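Local coordinates for uncharacterized protein (Parabacteroides merdae, PDB 4R7F) that is of unknown function, but carries three immunoglobulin-like beta-sandwich domains, the first related to the plug protein of the type 9 secretion system, at residues I26-I31 with E373-V378; I39-D44 with F131-S136. All blocks are in the same frame, centred on the assembly; numbering follows the deposited sequence.

How the contacts relate
Both contacts are buried, yet they sit at different levels of the fold. Contact 2 is the core of the N-terminal beta-sandwich, where strands 39-46 and 129-138 face each other from two sheets and only apolar side chains meet. Contact 1 appears to be an interface between domains: the 26-31 segment of that same sandwich faces strand 373-380 near the C-terminal end of the chain, and carboxylates, hydroxyls and waters do much of the work. The two are joined directly, because strand 30-32 runs parallel to strand 129-138 and pairs with it around Ser136. Along the chain, contact 2 is nested within the long loop that contact 1 closes.

Contact 1 (I26-I31 with E373-V378); sequences ISEPYI and EYSIYV
The close part of this interface is acidic. Glu28 and Glu373 reach for each other tip to tip, their carboxylate planes turned 60° apart, and Glu28 OE2 ends 2.6 Å from Glu373 OE2. Two oxygens so near suggest that one acid is probably protonated. The neighbours would be expected to ease the crowding of charge: Arg273 forms a salt bridge with Glu373 OE1, and Asn189 donates to Glu28 OE1. Glu28 gets there by a bend at chi2 (-67°), whereas Glu373 is extended beyond CG. An alanine here in place of Glu28 would remove the carboxylate that faces Glu373 and the weak acceptor for the bridging water, and would probably loosen this end of the contact.

The other close touch is between tyrosines. The hydroxyl of Tyr377 comes up to the edge of the Tyr30 ring, near its plane, with OH 3.4 Å from Tyr30 CD2; the ring planes are nearly perpendicular (87°), the side chains crossing obliquely. Tyr30 OH itself bonds to Thr395, as does Ser375 OG.

Between these points the fit is looser and water takes over. One water lies in the plane of the Tyr377 ring, 2.9 Å from Tyr377 OH, and also binds Ser375 OG and, weakly, Glu28 OE1. Beyond the Tyr377 hydroxyl, a second donates to Pro29 O (3.1 Å) and also bonds to Tyr377 OH. Pro29 touches Tyr377 OH only lightly, through CG, from the centre of an inverse gamma turn. This is a water-bridged interface, probably between the N-terminal immunoglobulin-like sandwich and the sheet that holds strand 373-380.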
loop_
_atom_site.group_PDB
_atom_site.type_symbol
_atom_site.label_atom_id
_atom_site.label_comp_id
_atom_site.label_asym_id
_atom_site.label_seq_id
_atom_site.Cartn_x
_atom_site.Cartn_y
_atom_site.Cartn_z
ATOM N N ILE A 26 10.403 -4.045 -3.003
ATOM C CA ILE A 26 10.114 -2.616 -3.075
ATOM C C ILE A 26 10.598 -2.043 -1.762
ATOM O O ILE A 26 10.220 -2.539 -0.709
ATOM C CB ILE A 26 8.587 -2.361 -3.127
ATOM C CG1 ILE A 26 7.947 -3.019 -4.356
ATOM C CG2 ILE A 26 8.260 -0.873 -3.051
ATOM C CD1 ILE A 26 8.512 -2.574 -5.676
ATOM N N SER A 27 11.446 -1.025 -1.780
ATOM C CA SER A 27 11.858 -0.492 -0.502
ATOM C C SER A 27 12.234 0.949 -0.540
ATOM O O SER A 27 12.141 1.598 -1.565
ATOM C CB SER A 27 12.948 -1.361 0.148
ATOM O OG SER A 27 14.117 -1.345 -0.612
ATOM N N GLU A 28 12.554 1.462 0.642
ATOM C CA GLU A 28 13.101 2.771 0.784
ATOM C C GLU A 28 14.530 2.663 1.267
ATOM O O GLU A 28 14.893 1.715 1.969
ATOM C CB GLU A 28 12.263 3.566 1.757
ATOM C CG GLU A 28 10.779 3.595 1.414
ATOM C CD GLU A 28 10.446 4.349 0.143
ATOM O OE1 GLU A 28 11.181 5.276 -0.248
ATOM O OE2 GLU A 28 9.407 4.014 -0.442
ATOM N N PRO A 29 15.349 3.654 0.926
ATOM C CA PRO A 29 16.763 3.620 1.306
ATOM C C PRO A 29 16.999 4.072 2.745
ATOM O O PRO A 29 17.698 5.048 2.974
ATOM C CB PRO A 29 17.388 4.603 0.308
ATOM C CG PRO A 29 16.304 5.637 0.099
ATOM C CD PRO A 29 15.000 4.903 0.206
ATOM N N TYR A 30 16.346 3.409 3.685
ATOM C CA TYR A 30 16.640 3.583 5.093
ATOM C C TYR A 30 16.425 2.311 5.886
ATOM O O TYR A 30 15.574 1.451 5.545
ATOM C CB TYR A 30 15.850 4.752 5.725
ATOM C CG TYR A 30 14.364 4.763 5.481
ATOM C CD1 TYR A 30 13.494 4.020 6.272
ATOM C CD2 TYR A 30 13.814 5.556 4.477
ATOM C CE1 TYR A 30 12.106 4.041 6.051
ATOM C CE2 TYR A 30 12.432 5.586 4.240
ATOM C CZ TYR A 30 11.576 4.819 5.017
ATOM O OH TYR A 30 10.208 4.884 4.797
ATOM N N ILE A 31 17.205 2.223 6.963
ATOM C CA ILE A 31 17.077 1.180 7.968
ATOM C C ILE A 31 17.173 1.746 9.388
ATOM O O ILE A 31 17.619 2.875 9.598
ATOM C CB ILE A 31 18.142 0.102 7.767
ATOM C CG1 ILE A 31 19.550 0.685 7.838
ATOM C CG2 ILE A 31 17.951 -0.542 6.402
ATOM C CD1 ILE A 31 20.653 -0.366 7.845
ATOM N N GLU A 373 4.386 8.372 -3.882
ATOM C CA GLU A 373 4.817 8.172 -2.506
ATOM C C GLU A 373 5.593 9.387 -2.019
ATOM O O GLU A 373 6.199 10.084 -2.815
ATOM C CB GLU A 373 5.673 6.925 -2.381
ATOM C CG GLU A 373 7.036 7.015 -3.041
ATOM C CD GLU A 373 7.685 5.660 -3.135
ATOM O OE1 GLU A 373 7.172 4.811 -3.897
ATOM O OE2 GLU A 373 8.680 5.444 -2.441
ATOM N N TYR A 374 5.571 9.618 -0.713
ATOM C CA TYR A 374 6.252 10.740 -0.108
ATOM C C TYR A 374 6.944 10.250 1.127
ATOM O O TYR A 374 6.307 9.671 1.983
ATOM C CB TYR A 374 5.254 11.819 0.294
ATOM C CG TYR A 374 4.530 12.359 -0.883
ATOM C CD1 TYR A 374 3.398 11.737 -1.371
ATOM C CD2 TYR A 374 5.002 13.453 -1.561
ATOM C CE1 TYR A 374 2.729 12.230 -2.487
ATOM C CE2 TYR A 374 4.322 13.962 -2.664
ATOM C CZ TYR A 374 3.205 13.346 -3.141
ATOM O OH TYR A 374 2.582 13.835 -4.305
ATOM N N SER A 375 8.239 10.484 1.212
ATOM C CA SER A 375 9.001 10.092 2.389
ATOM C C SER A 375 9.339 11.355 3.211
ATOM O O SER A 375 9.842 12.335 2.676
ATOM C CB SER A 375 10.268 9.355 1.979
ATOM O OG SER A 375 10.040 8.278 1.081
ATOM N N ILE A 376 9.039 11.304 4.499
ATOM C CA ILE A 376 9.191 12.401 5.447
ATOM C C ILE A 376 10.282 11.987 6.417
ATOM O O ILE A 376 10.162 10.972 7.095
ATOM C CB ILE A 376 7.899 12.626 6.206
ATOM C CG1 ILE A 376 6.783 12.932 5.204
ATOM C CG2 ILE A 376 8.032 13.771 7.213
ATOM C CD1 ILE A 376 5.415 12.733 5.791
ATOM N N TYR A 377 11.378 12.729 6.386
ATOM C CA TYR A 377 12.555 12.481 7.200
ATOM C C TYR A 377 12.633 13.594 8.223
ATOM O O TYR A 377 12.640 14.772 7.855
ATOM C CB TYR A 377 13.830 12.569 6.342
ATOM C CG TYR A 377 14.063 11.424 5.373
ATOM C CD1 TYR A 377 13.311 11.283 4.224
ATOM C CD2 TYR A 377 15.038 10.502 5.614
ATOM C CE1 TYR A 377 13.534 10.227 3.336
ATOM C CE2 TYR A 377 15.284 9.469 4.747
ATOM C CZ TYR A 377 14.531 9.336 3.605
ATOM O OH TYR A 377 14.801 8.288 2.761
ATOM N N VAL A 378 12.746 13.210 9.487
ATOM C CA VAL A 378 12.785 14.125 10.583
ATOM C C VAL A 378 14.149 14.007 11.265
ATOM O O VAL A 378 14.425 13.008 11.876
ATOM C CB VAL A 378 11.676 13.787 11.594
ATOM C CG1 VAL A 378 11.770 14.714 12.800
ATOM C CG2 VAL A 378 10.302 13.886 10.943
HETATM O O HOH W 1 12.881 8.034 0.598
HETATM O O HOH W 2 17.946 8.076 2.587
#

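Contact 2 (I39-D44 with F131-S136); sequences IEINFD and FTACFS
Strands 39-44 and 131-136 run nearly antiparallel, their directions 158° apart, and their axes come no nearer than 8.9 Å, so they meet through side chains and not as sheet neighbours. The aromatic part lies at one end. Phe131 turns its edge onto the face of Phe43 in a T-shaped pair: Phe131 CE2 stands 3.6 Å above the Phe43 ring plane, over its centre, with the planes at 63°. Tyr99 stacks on Phe43 as well.

This is the face-to-face packing of an immunoglobulin-like sandwich: strand 39-46 belongs to the four-stranded antiparallel sheet, strand 129-138 to the mixed sheet across from it, and Ile118 and Val19 add to the filling.

Aliphatic contacts make up the rest. In the middle Ile41 splits its branches, CG1 going to the methyl of Ala133 (CG1 to CB 3.8 Å) and CG2 to Phe131, obliquely, 4.0 Å from CZ. At the far end Ile39 CB stands over one face of Phe135, offset toward the rim, with Ile39 CG1 3.6 Å from Phe135 CD2 and CD1 reaching back to Phe135 CB.

Polar groups sit on the face of strand 39-44 turned from 131-136, and are buried there: Asn42 ND2 donates to the anti lone pair of Glu40 OE2 (3.1 Å) and Asp44 OD2 forms a salt bridge with Lys340.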
loop_
_atom_site.group_PDB
_atom_site.type_symbol
_atom_site.label_atom_id
_atom_site.label_comp_id
_atom_site.label_asym_id
_atom_site.label_seq_id
_atom_site.Cartn_x
_atom_site.Cartn_y
_atom_site.Cartn_z
ATOM N N ILE A 39 21.067 -2.457 4.495
ATOM C CA ILE A 39 21.079 -1.865 3.163
ATOM C C ILE A 39 21.930 -2.695 2.226
ATOM O O ILE A 39 23.022 -3.133 2.601
ATOM C CB ILE A 39 21.635 -0.439 3.179
ATOM C CG1 ILE A 39 20.624 0.491 3.833
ATOM C CG2 ILE A 39 21.878 0.050 1.764
ATOM C CD1 ILE A 39 19.418 0.821 2.968
ATOM N N GLU A 40 21.420 -2.896 1.012
ATOM C CA GLU A 40 22.131 -3.575 -0.029
ATOM C C GLU A 40 22.506 -2.563 -1.109
ATOM O O GLU A 40 21.644 -1.896 -1.675
ATOM C CB GLU A 40 21.280 -4.672 -0.641
ATOM C CG GLU A 40 21.928 -5.384 -1.837
ATOM C CD GLU A 40 21.067 -6.520 -2.395
ATOM O OE1 GLU A 40 19.981 -6.757 -1.849
ATOM O OE2 GLU A 40 21.456 -7.186 -3.377
ATOM N N ILE A 41 23.801 -2.495 -1.398
ATOM C CA ILE A 41 24.326 -1.773 -2.521
ATOM C C ILE A 41 24.734 -2.794 -3.558
ATOM O O ILE A 41 25.594 -3.603 -3.335
ATOM C CB ILE A 41 25.523 -0.910 -2.125
ATOM C CG1 ILE A 41 25.041 0.266 -1.284
ATOM C CG2 ILE A 41 26.233 -0.421 -3.372
ATOM C CD1 ILE A 41 26.029 0.731 -0.255
ATOM N N ASN A 42 24.093 -2.729 -4.704
ATOM C CA ASN A 42 24.296 -3.659 -5.787
ATOM C C ASN A 42 24.649 -2.914 -7.109
ATOM O O ASN A 42 24.036 -1.901 -7.475
ATOM C CB ASN A 42 23.014 -4.455 -5.942
ATOM C CG ASN A 42 23.217 -5.731 -6.715
ATOM O OD1 ASN A 42 23.534 -5.720 -7.905
ATOM N ND2 ASN A 42 23.064 -6.839 -6.033
ATOM N N PHE A 43 25.621 -3.424 -7.838
ATOM C CA PHE A 43 26.061 -2.770 -9.036
ATOM C C PHE A 43 26.846 -3.720 -9.888
ATOM O O PHE A 43 27.331 -4.717 -9.380
ATOM C CB PHE A 43 26.921 -1.542 -8.684
ATOM C CG PHE A 43 28.239 -1.860 -8.053
ATOM C CD1 PHE A 43 28.347 -1.989 -6.690
ATOM C CD2 PHE A 43 29.384 -1.993 -8.825
ATOM C CE1 PHE A 43 29.580 -2.257 -6.091
ATOM C CE2 PHE A 43 30.623 -2.265 -8.238
ATOM C CZ PHE A 43 30.722 -2.390 -6.865
ATOM N N ASP A 44 26.975 -3.403 -11.176
ATOM C CA ASP A 44 27.803 -4.177 -12.072
ATOM C C ASP A 44 29.039 -3.384 -12.465
ATOM O O ASP A 44 28.973 -2.190 -12.645
ATOM C CB ASP A 44 27.041 -4.532 -13.338
ATOM C CG ASP A 44 25.925 -5.507 -13.105
ATOM O OD1 ASP A 44 25.958 -6.273 -12.121
ATOM O OD2 ASP A 44 24.995 -5.490 -13.934
ATOM N N PHE A 131 31.537 5.754 -7.738
ATOM C CA PHE A 131 30.141 6.054 -7.428
ATOM C C PHE A 131 29.971 6.323 -5.948
ATOM O O PHE A 131 30.802 5.956 -5.150
ATOM C CB PHE A 131 29.208 4.952 -7.908
ATOM C CG PHE A 131 29.203 3.700 -7.064
ATOM C CD1 PHE A 131 28.485 3.646 -5.880
ATOM C CD2 PHE A 131 29.849 2.556 -7.502
ATOM C CE1 PHE A 131 28.431 2.494 -5.122
ATOM C CE2 PHE A 131 29.801 1.390 -6.753
ATOM C CZ PHE A 131 29.101 1.358 -5.567
ATOM N N THR A 132 28.890 7.001 -5.628
ATOM C CA THR A 132 28.409 7.216 -4.282
ATOM C C THR A 132 27.025 6.564 -4.150
ATOM O O THR A 132 26.182 6.715 -5.024
ATOM C CB THR A 132 28.327 8.723 -4.052
ATOM O OG1 THR A 132 29.623 9.259 -4.271
ATOM C CG2 THR A 132 27.902 9.061 -2.661
ATOM N N ALA A 133 26.814 5.789 -3.092
ATOM C CA ALA A 133 25.493 5.252 -2.765
ATOM C C ALA A 133 25.055 5.764 -1.410
ATOM O O ALA A 133 25.803 5.703 -0.446
ATOM C CB ALA A 133 25.505 3.760 -2.760
ATOM N N CYS A 134 23.843 6.308 -1.355
ATOM C CA CYS A 134 23.369 7.046 -0.189
ATOM C C CYS A 134 22.138 6.370 0.429
ATOM O O CYS A 134 21.226 5.964 -0.293
ATOM C CB CYS A 134 22.976 8.467 -0.610
ATOM S SG CYS A 134 24.332 9.597 -0.899
ATOM N N PHE A 135 22.118 6.286 1.763
ATOM C CA PHE A 135 21.016 5.713 2.521
ATOM C C PHE A 135 21.009 6.358 3.897
ATOM O O PHE A 135 21.967 7.042 4.300
ATOM C CB PHE A 135 21.134 4.183 2.647
ATOM C CG PHE A 135 22.345 3.725 3.406
ATOM C CD1 PHE A 135 23.545 3.495 2.751
ATOM C CD2 PHE A 135 22.296 3.549 4.787
ATOM C CE1 PHE A 135 24.674 3.101 3.459
ATOM C CE2 PHE A 135 23.420 3.168 5.509
ATOM C CZ PHE A 135 24.610 2.941 4.839
ATOM N N SER A 136 19.923 6.159 4.619
ATOM C CA SER A 136 19.820 6.750 5.931
ATOM C C SER A 136 19.583 5.684 7.000
ATOM O O SER A 136 19.014 4.616 6.734
ATOM C CB SER A 136 18.679 7.758 5.955
ATOM O OG SER A 136 18.903 8.850 5.068
#